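Local coordinates for protein butyryl-CoA dehydrogenase (PDB 6CY8) that is of unassigned function but has the acyl-CoA dehydrogenase fold and binds flavin-adenine dinucleotide alongside 4'-phosphopantetheine, at residues C245-F250 / L361-S366; L179-F184 / Q230-F235. All coordinates share one frame; numbering follows the deposited sequence.

Contact 1 (C245-F250 / L361-S366). With FAD (flavin-adenine dinucleotide), chain C.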
ATOM      1  N   CYS A 245      11.498 -23.818   4.685  1.00 36.55           N
ATOM      2  CA  CYS A 245      12.890 -23.894   4.262  1.00 31.40           C
ATOM      3  C   CYS A 245      13.104 -23.483   2.818  1.00 33.86           C
ATOM      4  O   CYS A 245      14.142 -22.889   2.506  1.00 26.97           O
ATOM      5  CB  CYS A 245      13.419 -25.312   4.479  1.00 38.79           C
ATOM      6  SG  CYS A 245      13.370 -25.843   6.233  1.00 43.89           S
ATOM      7  N   LEU A 246      12.150 -23.772   1.930  1.00 34.24           N
ATOM      8  CA  LEU A 246      12.347 -23.423   0.529  1.00 29.83           C
ATOM      9  C   LEU A 246      12.465 -21.915   0.352  1.00 29.86           C
ATOM     10  O   LEU A 246      13.281 -21.435  -0.447  1.00 29.07           O
ATOM     11  CB  LEU A 246      11.203 -23.983  -0.318  1.00 32.47           C
ATOM     12  CG  LEU A 246      11.208 -23.750  -1.834  1.00 31.92           C
ATOM     13  CD1 LEU A 246      10.686 -24.977  -2.571  1.00 33.18           C
ATOM     14  CD2 LEU A 246      10.393 -22.515  -2.196  1.00 24.91           C
ATOM     15  N   PHE A 247      11.672 -21.149   1.102  1.00 30.19           N
ATOM     16  CA  PHE A 247      11.611 -19.707   0.909  1.00 24.76           C
ATOM     17  C   PHE A 247      12.842 -18.984   1.455  1.00 28.42           C
ATOM     18  O   PHE A 247      12.982 -17.777   1.226  1.00 23.67           O
ATOM     19  CB  PHE A 247      10.305 -19.191   1.519  1.00 22.77           C
ATOM     20  CG  PHE A 247       9.100 -19.523   0.664  1.00 33.07           C
ATOM     21  CD1 PHE A 247       8.579 -20.810   0.646  1.00 27.28           C
ATOM     22  CD2 PHE A 247       8.538 -18.567  -0.184  1.00 28.90           C
ATOM     23  CE1 PHE A 247       7.525 -21.122  -0.164  1.00 29.60           C
ATOM     24  CE2 PHE A 247       7.469 -18.872  -0.997  1.00 24.11           C
ATOM     25  CZ  PHE A 247       6.964 -20.141  -0.996  1.00 31.53           C
ATOM     26  N   ALA A 248      13.740 -19.704   2.147  1.00 24.34           N
ATOM     27  CA  ALA A 248      15.072 -19.189   2.438  1.00 22.33           C
ATOM     28  C   ALA A 248      15.787 -18.742   1.166  1.00 25.68           C
ATOM     29  O   ALA A 248      16.553 -17.770   1.182  1.00 23.49           O
ATOM     30  CB  ALA A 248      15.896 -20.255   3.160  1.00 18.77           C
ATOM     31  N   ILE A 249      15.557 -19.452   0.053  1.00 25.36           N
ATOM     32  CA  ILE A 249      16.126 -19.049  -1.236  1.00 29.02           C
ATOM     33  C   ILE A 249      15.824 -17.580  -1.511  1.00 25.65           C
ATOM     34  O   ILE A 249      16.694 -16.803  -1.925  1.00 23.01           O
ATOM     35  CB  ILE A 249      15.575 -19.934  -2.368  1.00 22.91           C
ATOM     36  CG1 ILE A 249      16.022 -21.387  -2.215  1.00 24.36           C
ATOM     37  CG2 ILE A 249      15.955 -19.366  -3.727  1.00 19.85           C
ATOM     38  CD1 ILE A 249      15.156 -22.367  -3.022  1.00 18.79           C
ATOM     39  N   PHE A 250      14.578 -17.187  -1.286  1.00 22.70           N
ATOM     40  CA  PHE A 250      14.116 -15.882  -1.726  1.00 25.20           C
ATOM     41  C   PHE A 250      14.628 -14.767  -0.833  1.00 25.33           C
ATOM     42  O   PHE A 250      14.766 -13.627  -1.295  1.00 24.07           O
ATOM     43  CB  PHE A 250      12.591 -15.901  -1.810  1.00 23.98           C
ATOM     44  CG  PHE A 250      12.083 -17.012  -2.666  1.00 23.33           C
ATOM     45  CD1 PHE A 250      12.718 -17.308  -3.861  1.00 22.60           C
ATOM     46  CD2 PHE A 250      11.005 -17.791  -2.268  1.00 27.59           C
ATOM     47  CE1 PHE A 250      12.267 -18.361  -4.666  1.00 29.27           C
ATOM     48  CE2 PHE A 250      10.540 -18.835  -3.064  1.00 28.06           C
ATOM     49  CZ  PHE A 250      11.176 -19.128  -4.259  1.00 25.99           C
ATOM     50  N   LEU A 361       2.301 -18.191  -5.149  1.00 30.21           N
ATOM     51  CA  LEU A 361       1.341 -19.211  -5.536  1.00 28.90           C
ATOM     52  C   LEU A 361       1.671 -20.559  -4.912  1.00 32.95           C
ATOM     53  O   LEU A 361       0.847 -21.123  -4.185  1.00 33.62           O
ATOM     54  CB  LEU A 361       1.296 -19.330  -7.065  1.00 25.07           C
ATOM     55  CG  LEU A 361       0.939 -18.040  -7.808  1.00 30.69           C
ATOM     56  CD1 LEU A 361       1.201 -18.180  -9.302  1.00 26.59           C
ATOM     57  CD2 LEU A 361      -0.506 -17.626  -7.559  1.00 23.05           C
ATOM     58  N   PHE A 362       2.856 -21.105  -5.183  1.00 29.68           N
ATOM     59  CA  PHE A 362       3.132 -22.457  -4.732  1.00 34.36           C
ATOM     60  C   PHE A 362       3.399 -22.479  -3.232  1.00 33.27           C
ATOM     61  O   PHE A 362       3.669 -21.454  -2.600  1.00 29.42           O
ATOM     62  CB  PHE A 362       4.306 -23.083  -5.490  1.00 32.77           C
ATOM     63  CG  PHE A 362       5.549 -22.257  -5.507  1.00 32.85           C
ATOM     64  CD1 PHE A 362       6.337 -22.129  -4.372  1.00 35.05           C
ATOM     65  CD2 PHE A 362       5.956 -21.627  -6.676  1.00 36.21           C
ATOM     66  CE1 PHE A 362       7.511 -21.364  -4.391  1.00 34.77           C
ATOM     67  CE2 PHE A 362       7.130 -20.864  -6.710  1.00 35.68           C
ATOM     68  CZ  PHE A 362       7.909 -20.739  -5.562  1.00 34.13           C
ATOM     69  N   SER A 363       3.336 -23.684  -2.672  1.00 33.82           N
ATOM     70  CA  SER A 363       3.231 -23.896  -1.235  1.00 31.67           C
ATOM     71  C   SER A 363       1.990 -23.217  -0.667  1.00 29.48           C
ATOM     72  O   SER A 363       1.899 -22.988   0.542  1.00 26.24           O
ATOM     73  CB  SER A 363       4.491 -23.426  -0.488  1.00 37.60           C
ATOM     74  OG  SER A 363       5.672 -23.665  -1.233  1.00 40.51           O
ATOM     75  N   GLY A 364       1.016 -22.910  -1.524  1.00 26.88           N
ATOM     76  CA  GLY A 364      -0.204 -22.270  -1.074  1.00 26.75           C
ATOM     77  C   GLY A 364      -0.146 -20.764  -1.229  1.00 27.13           C
ATOM     78  O   GLY A 364       0.765 -20.097  -0.723  1.00 24.45           O
ATOM     79  N   THR A 365      -1.128 -20.218  -1.933  1.00 26.37           N
ATOM     80  CA  THR A 365      -1.140 -18.800  -2.239  1.00 27.64           C
ATOM     81  C   THR A 365      -1.133 -17.935  -0.972  1.00 27.61           C
ATOM     82  O   THR A 365      -1.381 -18.394   0.147  1.00 30.52           O
ATOM     83  CB  THR A 365      -2.362 -18.468  -3.076  1.00 27.77           C
ATOM     84  OG1 THR A 365      -3.499 -18.417  -2.208  1.00 27.80           O
ATOM     85  CG2 THR A 365      -2.561 -19.538  -4.142  1.00 29.67           C
ATOM     86  N   SER A 366      -0.855 -16.648  -1.176  1.00 24.98           N
ATOM     87  CA  SER A 366      -0.868 -15.703  -0.064  1.00 29.38           C
ATOM     88  C   SER A 366      -2.212 -15.708   0.664  1.00 26.05           C
ATOM     89  O   SER A 366      -2.261 -15.609   1.898  1.00 22.90           O
ATOM     90  CB  SER A 366      -0.522 -14.298  -0.576  1.00 23.65           C
ATOM     91  OG  SER A 366       0.682 -14.312  -1.334  1.00 27.15           O
TER
HETATM   92  PA  FAD C 400      -6.912 -21.783  -7.003  1.00 29.97           P
HETATM   93  O1A FAD C 400      -6.806 -22.632  -5.792  1.00 32.45           O
HETATM   94  O2A FAD C 400      -8.032 -22.022  -8.023  1.00 27.94           O
HETATM   95  O5B FAD C 400      -6.997 -20.329  -6.518  1.00 35.87           O
HETATM   96  C5B FAD C 400      -7.390 -19.258  -7.404  1.00 33.17           C
HETATM   97  C4B FAD C 400      -7.564 -18.015  -6.567  1.00 35.38           C
HETATM   98  O4B FAD C 400      -8.549 -18.261  -5.524  1.00 30.80           O
HETATM   99  C3B FAD C 400      -6.295 -17.568  -5.839  1.00 33.35           C
HETATM  100  O3B FAD C 400      -6.249 -16.149  -5.730  1.00 33.98           O
HETATM  101  C2B FAD C 400      -6.468 -18.239  -4.477  1.00 28.74           C
HETATM  102  O2B FAD C 400      -5.670 -17.722  -3.422  1.00 25.78           O
HETATM  103  C1B FAD C 400      -7.959 -17.995  -4.270  1.00 29.27           C
HETATM  104  N9A FAD C 400      -8.537 -18.850  -3.244  1.00 36.20           N
HETATM  105  C8A FAD C 400      -8.710 -20.207  -3.286  1.00 34.94           C
HETATM  106  N7A FAD C 400      -9.194 -20.714  -2.176  1.00 40.07           N
HETATM  107  C5A FAD C 400      -9.329 -19.613  -1.339  1.00 37.09           C
HETATM  108  C6A FAD C 400      -9.786 -19.472  -0.010  1.00 38.56           C
HETATM  109  N6A FAD C 400     -10.227 -20.489   0.743  1.00 30.64           N
HETATM  110  N1A FAD C 400      -9.794 -18.225   0.521  1.00 34.56           N
HETATM  111  C2A FAD C 400      -9.368 -17.204  -0.226  1.00 31.77           C
HETATM  112  N3A FAD C 400      -8.920 -17.218  -1.481  1.00 35.21           N
HETATM  113  C4A FAD C 400      -8.920 -18.459  -1.983  1.00 34.84           C
HETATM  114  N1  FAD C 400       1.475 -28.061  -7.037  1.00 31.51           N
HETATM  115  C2  FAD C 400       1.881 -29.310  -6.665  1.00 32.97           C
HETATM  116  O2  FAD C 400       1.090 -30.130  -6.190  1.00 34.36           O
HETATM  117  N3  FAD C 400       3.207 -29.680  -6.819  1.00 27.92           N
HETATM  118  C4  FAD C 400       4.217 -28.882  -7.314  1.00 28.00           C
HETATM  119  O4  FAD C 400       5.366 -29.319  -7.410  1.00 23.58           O
HETATM  120  C4X FAD C 400       3.776 -27.549  -7.702  1.00 33.40           C
HETATM  121  N5  FAD C 400       4.663 -26.735  -8.204  1.00 31.70           N
HETATM  122  C5X FAD C 400       4.246 -25.472  -8.586  1.00 32.52           C
HETATM  123  C6  FAD C 400       5.186 -24.596  -9.131  1.00 32.80           C
HETATM  124  C7  FAD C 400       4.822 -23.316  -9.530  1.00 26.53           C
HETATM  125  C7M FAD C 400       5.867 -22.401 -10.109  1.00 26.46           C
HETATM  126  C8  FAD C 400       3.487 -22.903  -9.398  1.00 28.15           C
HETATM  127  C8M FAD C 400       3.056 -21.529  -9.817  1.00 33.01           C
HETATM  128  C9  FAD C 400       2.546 -23.770  -8.851  1.00 30.95           C
HETATM  129  C9A FAD C 400       2.914 -25.047  -8.444  1.00 29.40           C
HETATM  130  N10 FAD C 400       1.973 -25.972  -7.953  1.00 33.68           N
HETATM  131  C10 FAD C 400       2.384 -27.228  -7.528  1.00 31.32           C
HETATM  132  C1' FAD C 400       0.594 -25.540  -7.648  1.00 30.47           C
HETATM  133  C2' FAD C 400       0.545 -24.953  -6.225  1.00 32.54           C
HETATM  134  O2' FAD C 400       0.573 -25.942  -5.200  1.00 41.59           O
HETATM  135  C3' FAD C 400      -0.623 -23.989  -6.007  1.00 33.71           C
HETATM  136  O3' FAD C 400      -1.269 -24.227  -4.760  1.00 35.85           O
HETATM  137  C4' FAD C 400      -1.770 -23.901  -6.979  1.00 34.50           C
HETATM  138  O4' FAD C 400      -1.266 -23.347  -8.190  1.00 32.54           O
HETATM  139  C5' FAD C 400      -2.763 -22.977  -6.311  1.00 22.63           C
HETATM  140  O5' FAD C 400      -4.092 -23.411  -6.642  1.00 29.07           O
HETATM  141  P   FAD C 400      -4.707 -23.111  -8.053  1.00 28.02           P
HETATM  142  O1P FAD C 400      -3.601 -22.730  -9.041  1.00 25.83           O
HETATM  143  O2P FAD C 400      -5.608 -24.212  -8.500  1.00 37.35           O
HETATM  144  O3P FAD C 400      -5.538 -21.809  -7.785  1.00 30.39           O
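F362 meets L246, F247 and F250 with one ring, while the near side of the same residue lies against the flavin. Its CB comes within 3.8 Å of FAD C9A. From there chi1 (52°) sets CG between the backbone N and the carbonyl carbon, which directs the ring so that one side runs along the dimethylbenzene end of the flavin and the other reaches segment 245-250. The two sides thus differ in their partners: CD2 stays with the ligand, 3.5 Å from FAD C7, whereas CE1 reaches the protein, 3.6 Å from F247 CZ and 3.8 Å from L246 CD2. At the tip, F362 CZ meets F250 CZ at 3.9 Å, and that F250 atom lies at the edge of the F362 ring, near its plane. F247 and F362 run past one another in opposite directions, their planes inclined at 43° and their centroids 5.8 Å apart.

S363 adds the polar element: its OG sits at the edge of the F247 ring, 3.3 Å from CE1, and is hydrogen-bonded to E242. The loop carrying these groups makes a type II turn from L361 to G364, then reaches T365 at the N-cap of helix 366-377. There T365 OG1 donates to FAD O2B (2.6 Å), so a single short loop touches both the flavin and the adenosine ribose. No hydrogen bond joins the two segments; the contact is mainly apolar, with S363 OG as its polar member, and the touching residues are buried. It lies in the C-terminal helical domain, at the junction of helices 231-246 and 248-267. Helix 313-338 packs on F247 and F250, its K320 binding the carbonyls of F362 and G364, while helix 81-101 meets L246 and also C245.

Contact 2 (L179-F184 / Q230-F235). With PNS (4'-phosphopantetheine), chain D.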
ATOM      1  N   LEU A 179      -9.566 -37.333   6.364  1.00 48.38           N
ATOM      2  CA  LEU A 179      -8.738 -38.470   6.750  1.00 48.43           C
ATOM      3  C   LEU A 179      -8.835 -39.642   5.768  1.00 46.15           C
ATOM      4  O   LEU A 179      -8.373 -40.741   6.085  1.00 45.83           O
ATOM      5  CB  LEU A 179      -9.098 -38.912   8.167  1.00 42.27           C
ATOM      6  CG  LEU A 179      -8.841 -37.814   9.209  1.00 45.55           C
ATOM      7  CD1 LEU A 179      -8.988 -38.328  10.634  1.00 39.54           C
ATOM      8  CD2 LEU A 179      -7.461 -37.199   9.020  1.00 46.59           C
ATOM      9  N   GLY A 180      -9.388 -39.421   4.569  1.00 42.43           N
ATOM     10  CA  GLY A 180      -9.548 -40.474   3.575  1.00 42.38           C
ATOM     11  C   GLY A 180      -8.515 -40.494   2.456  1.00 42.90           C
ATOM     12  O   GLY A 180      -8.808 -40.920   1.326  1.00 36.41           O
ATOM     13  N   GLN A 181      -7.292 -40.058   2.768  1.00 33.33           N
ATOM     14  CA  GLN A 181      -6.267 -39.809   1.772  1.00 30.79           C
ATOM     15  C   GLN A 181      -4.966 -40.450   2.220  1.00 33.57           C
ATOM     16  O   GLN A 181      -4.608 -40.375   3.395  1.00 32.92           O
ATOM     17  CB  GLN A 181      -6.057 -38.300   1.567  1.00 34.69           C
ATOM     18  CG  GLN A 181      -7.287 -37.534   1.121  1.00 34.07           C
ATOM     19  CD  GLN A 181      -7.016 -36.050   0.991  1.00 38.77           C
ATOM     20  OE1 GLN A 181      -5.933 -35.578   1.357  1.00 35.58           O
ATOM     21  NE2 GLN A 181      -7.992 -35.301   0.454  1.00 35.00           N
ATOM     22  N   THR A 182      -4.250 -41.067   1.285  1.00 32.07           N
ATOM     23  CA  THR A 182      -2.981 -41.711   1.585  1.00 31.81           C
ATOM     24  C   THR A 182      -1.890 -41.144   0.681  1.00 31.98           C
ATOM     25  O   THR A 182      -2.154 -40.716  -0.449  1.00 33.46           O
ATOM     26  CB  THR A 182      -3.095 -43.259   1.413  1.00 41.94           C
ATOM     27  OG1 THR A 182      -4.348 -43.722   1.952  1.00 40.88           O
ATOM     28  CG2 THR A 182      -1.945 -43.996   2.114  1.00 30.83           C
ATOM     29  N   ALA A 183      -0.661 -41.143   1.187  1.00 29.50           N
ATOM     30  CA  ALA A 183       0.505 -40.647   0.466  1.00 33.26           C
ATOM     31  C   ALA A 183       1.347 -41.816  -0.018  1.00 35.87           C
ATOM     32  O   ALA A 183       1.697 -42.697   0.773  1.00 37.53           O
ATOM     33  CB  ALA A 183       1.356 -39.740   1.361  1.00 34.44           C
ATOM     34  N   PHE A 184       1.695 -41.814  -1.305  1.00 32.76           N
ATOM     35  CA  PHE A 184       2.482 -42.891  -1.892  1.00 33.20           C
ATOM     36  C   PHE A 184       3.771 -42.367  -2.510  1.00 35.58           C
ATOM     37  O   PHE A 184       3.867 -41.201  -2.897  1.00 36.34           O
ATOM     38  CB  PHE A 184       1.696 -43.622  -2.965  1.00 33.60           C
ATOM     39  CG  PHE A 184       0.418 -44.241  -2.471  1.00 35.28           C
ATOM     40  CD1 PHE A 184       0.416 -45.520  -1.925  1.00 34.16           C
ATOM     41  CD2 PHE A 184      -0.784 -43.553  -2.573  1.00 36.50           C
ATOM     42  CE1 PHE A 184      -0.758 -46.101  -1.486  1.00 36.89           C
ATOM     43  CE2 PHE A 184      -1.975 -44.125  -2.137  1.00 40.72           C
ATOM     44  CZ  PHE A 184      -1.968 -45.398  -1.593  1.00 38.90           C
ATOM     45  N   GLN A 230      -3.632 -41.171   6.404  1.00 30.45           N
ATOM     46  CA  GLN A 230      -2.765 -40.166   6.996  1.00 34.46           C
ATOM     47  C   GLN A 230      -2.308 -39.094   5.999  1.00 37.30           C
ATOM     48  O   GLN A 230      -1.620 -38.155   6.401  1.00 36.48           O
ATOM     49  CB  GLN A 230      -1.528 -40.852   7.584  1.00 35.20           C
ATOM     50  CG  GLN A 230      -1.531 -41.090   9.069  1.00 41.86           C
ATOM     51  CD  GLN A 230      -0.125 -41.353   9.613  1.00 56.18           C
ATOM     52  OE1 GLN A 230       0.403 -42.460   9.495  1.00 51.01           O
ATOM     53  NE2 GLN A 230       0.491 -40.320  10.200  1.00 60.47           N
ATOM     54  N   GLY A 231      -2.664 -39.219   4.717  1.00 34.54           N
ATOM     55  CA  GLY A 231      -2.010 -38.425   3.688  1.00 33.92           C
ATOM     56  C   GLY A 231      -2.157 -36.927   3.883  1.00 39.35           C
ATOM     57  O   GLY A 231      -1.189 -36.178   3.731  1.00 37.99           O
ATOM     58  N   ALA A 232      -3.366 -36.470   4.225  1.00 35.27           N
ATOM     59  CA  ALA A 232      -3.593 -35.037   4.357  1.00 28.42           C
ATOM     60  C   ALA A 232      -2.697 -34.416   5.418  1.00 32.10           C
ATOM     61  O   ALA A 232      -2.250 -33.272   5.257  1.00 42.83           O
ATOM     62  CB  ALA A 232      -5.060 -34.759   4.666  1.00 32.33           C
ATOM     63  N   ARG A 233      -2.414 -35.143   6.495  1.00 35.88           N
ATOM     64  CA  ARG A 233      -1.530 -34.617   7.530  1.00 35.39           C
ATOM     65  C   ARG A 233      -0.065 -34.825   7.171  1.00 35.90           C
ATOM     66  O   ARG A 233       0.781 -33.999   7.533  1.00 36.98           O
ATOM     67  CB  ARG A 233      -1.867 -35.254   8.883  1.00 33.39           C
ATOM     68  CG  ARG A 233      -3.290 -34.913   9.365  1.00 38.05           C
ATOM     69  CD  ARG A 233      -3.665 -35.605  10.668  1.00 40.60           C
ATOM     70  NE  ARG A 233      -2.916 -35.078  11.801  1.00 47.25           N
ATOM     71  CZ  ARG A 233      -3.188 -33.923  12.407  1.00 51.13           C
ATOM     72  NH1 ARG A 233      -4.211 -33.161  11.994  1.00 30.58           N
ATOM     73  NH2 ARG A 233      -2.432 -33.532  13.430  1.00 37.56           N
ATOM     74  N   ILE A 234       0.257 -35.896   6.447  1.00 32.89           N
ATOM     75  CA  ILE A 234       1.601 -35.995   5.893  1.00 36.55           C
ATOM     76  C   ILE A 234       1.850 -34.833   4.941  1.00 36.71           C
ATOM     77  O   ILE A 234       2.926 -34.223   4.952  1.00 33.50           O
ATOM     78  CB  ILE A 234       1.824 -37.363   5.217  1.00 36.15           C
ATOM     79  CG1 ILE A 234       2.069 -38.422   6.298  1.00 44.77           C
ATOM     80  CG2 ILE A 234       3.022 -37.314   4.259  1.00 24.82           C
ATOM     81  CD1 ILE A 234       2.052 -39.845   5.799  1.00 42.20           C
ATOM     82  N   PHE A 235       0.844 -34.465   4.143  1.00 35.12           N
ATOM     83  CA  PHE A 235       1.016 -33.312   3.272  1.00 35.04           C
ATOM     84  C   PHE A 235       1.241 -32.036   4.076  1.00 39.55           C
ATOM     85  O   PHE A 235       2.193 -31.289   3.819  1.00 37.93           O
ATOM     86  CB  PHE A 235      -0.170 -33.123   2.341  1.00 29.27           C
ATOM     87  CG  PHE A 235       0.058 -32.027   1.367  1.00 35.71           C
ATOM     88  CD1 PHE A 235       1.096 -32.136   0.444  1.00 31.70           C
ATOM     89  CD2 PHE A 235      -0.690 -30.860   1.404  1.00 36.88           C
ATOM     90  CE1 PHE A 235       1.352 -31.120  -0.451  1.00 34.72           C
ATOM     91  CE2 PHE A 235      -0.441 -29.821   0.494  1.00 34.65           C
ATOM     92  CZ  PHE A 235       0.575 -29.953  -0.432  1.00 30.36           C
TER
HETATM   93  O23 PNS D 100      -5.020 -28.541   8.028  1.00 51.73           O
HETATM   94  P24 PNS D 100      -3.992 -28.278   7.006  1.00 50.60           P
HETATM   95  O25 PNS D 100      -2.827 -27.738   7.828  1.00 40.69           O
HETATM   96  O26 PNS D 100      -3.689 -29.586   6.292  1.00 45.38           O
HETATM   97  O27 PNS D 100      -4.480 -27.082   5.995  1.00 37.94           O
HETATM   98  C28 PNS D 100      -5.152 -27.435   4.842  1.00 43.24           C
HETATM   99  C29 PNS D 100      -5.680 -26.185   4.134  1.00 50.98           C
HETATM  100  C30 PNS D 100      -7.200 -26.088   4.329  1.00 30.87           C
HETATM  101  C31 PNS D 100      -5.043 -24.883   4.649  1.00 38.33           C
HETATM  102  C32 PNS D 100      -5.358 -26.514   2.672  1.00 43.91           C
HETATM  103  O33 PNS D 100      -6.411 -26.098   1.845  1.00 49.38           O
HETATM  104  C34 PNS D 100      -3.966 -26.063   2.169  1.00 41.00           C
HETATM  105  O35 PNS D 100      -2.991 -26.033   2.859  1.00 42.28           O
HETATM  106  N36 PNS D 100      -3.814 -25.729   0.772  1.00 40.20           N
HETATM  107  C37 PNS D 100      -2.511 -25.332   0.277  1.00 38.75           C
HETATM  108  C38 PNS D 100      -2.200 -25.961  -1.081  1.00 34.77           C
HETATM  109  C39 PNS D 100      -0.717 -26.245  -1.250  1.00 37.88           C
HETATM  110  O40 PNS D 100      -0.032 -25.859  -0.350  1.00 31.32           O
HETATM  111  N41 PNS D 100      -0.150 -26.947  -2.418  1.00 31.92           N
HETATM  112  C42 PNS D 100       1.303 -27.175  -2.403  1.00 43.88           C
HETATM  113  C43 PNS D 100       1.988 -28.055  -3.478  1.00 25.35           C
HETATM  114  S44 PNS D 100       3.119 -26.864  -4.325  1.00 53.52           S
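G231 and Q181 form the tight end of this contact, where helix 231-246 begins against strand 181-187. G231 N donates to Q181 O over 2.6 Å, with an N-H...O angle of 150°. The donor stands 39° out of the carbonyl plane, above it rather than on a lone pair. Having no side chain, G231 can lie directly on the strand: its CA is 4.0 Å from the CA of T182. Beside this bond, the Q181 side chain, with CG next to the backbone N (chi1 -59°) and extended beyond, lays OE1 3.5 Å from A232 CB, while its NE2 is hydrogen-bonded to I134 O.

Packing thins away from that point. A183 CB and I234 CG2 are 4.1 Å apart, an ordinary apolar touch. L179 CD2 and R233 CD approach only to 4.4 Å, on the side where R233 is partly exposed. The guanidinium there turns to other partners, Y178 OH and, in a salt bridge, E55 of the neighbouring alpha/beta hydrolase fold protein.

Hydrogen bonding between the segments is thus limited to one backbone bond, which pairs a strand carbonyl with an N-H of the first helical turn. The other contacts are van der Waals, including a glutamine oxygen and the aliphatic part of an arginine, and they complete the join between the middle-domain sheet and the C-terminal helices; charge comes into play on the side facing the partner protein.

Contact 2 lies at the start of helix 231-246 and contact 1 at its end, so the helix connects them; their centres are 21 Å apart and their nearest atoms about 7 Å, without touching. The 4'-phosphopantetheine bridges this gap. In contact 2, F235 CZ is 3.5 Å from PNS C42; in contact 1, F362 CB is 4.1 Å from PNS S44. PNS S44 also lies 3.5 Å from FAD C4X, so the sulfur sits beside F362 on the same side of the isoalloxazine. R243, on the same helix, hydrogen-bonds both the 4'-phosphopantetheine and S363 O. The two contacts thus touch successive parts of the same bound 4'-phosphopantetheine.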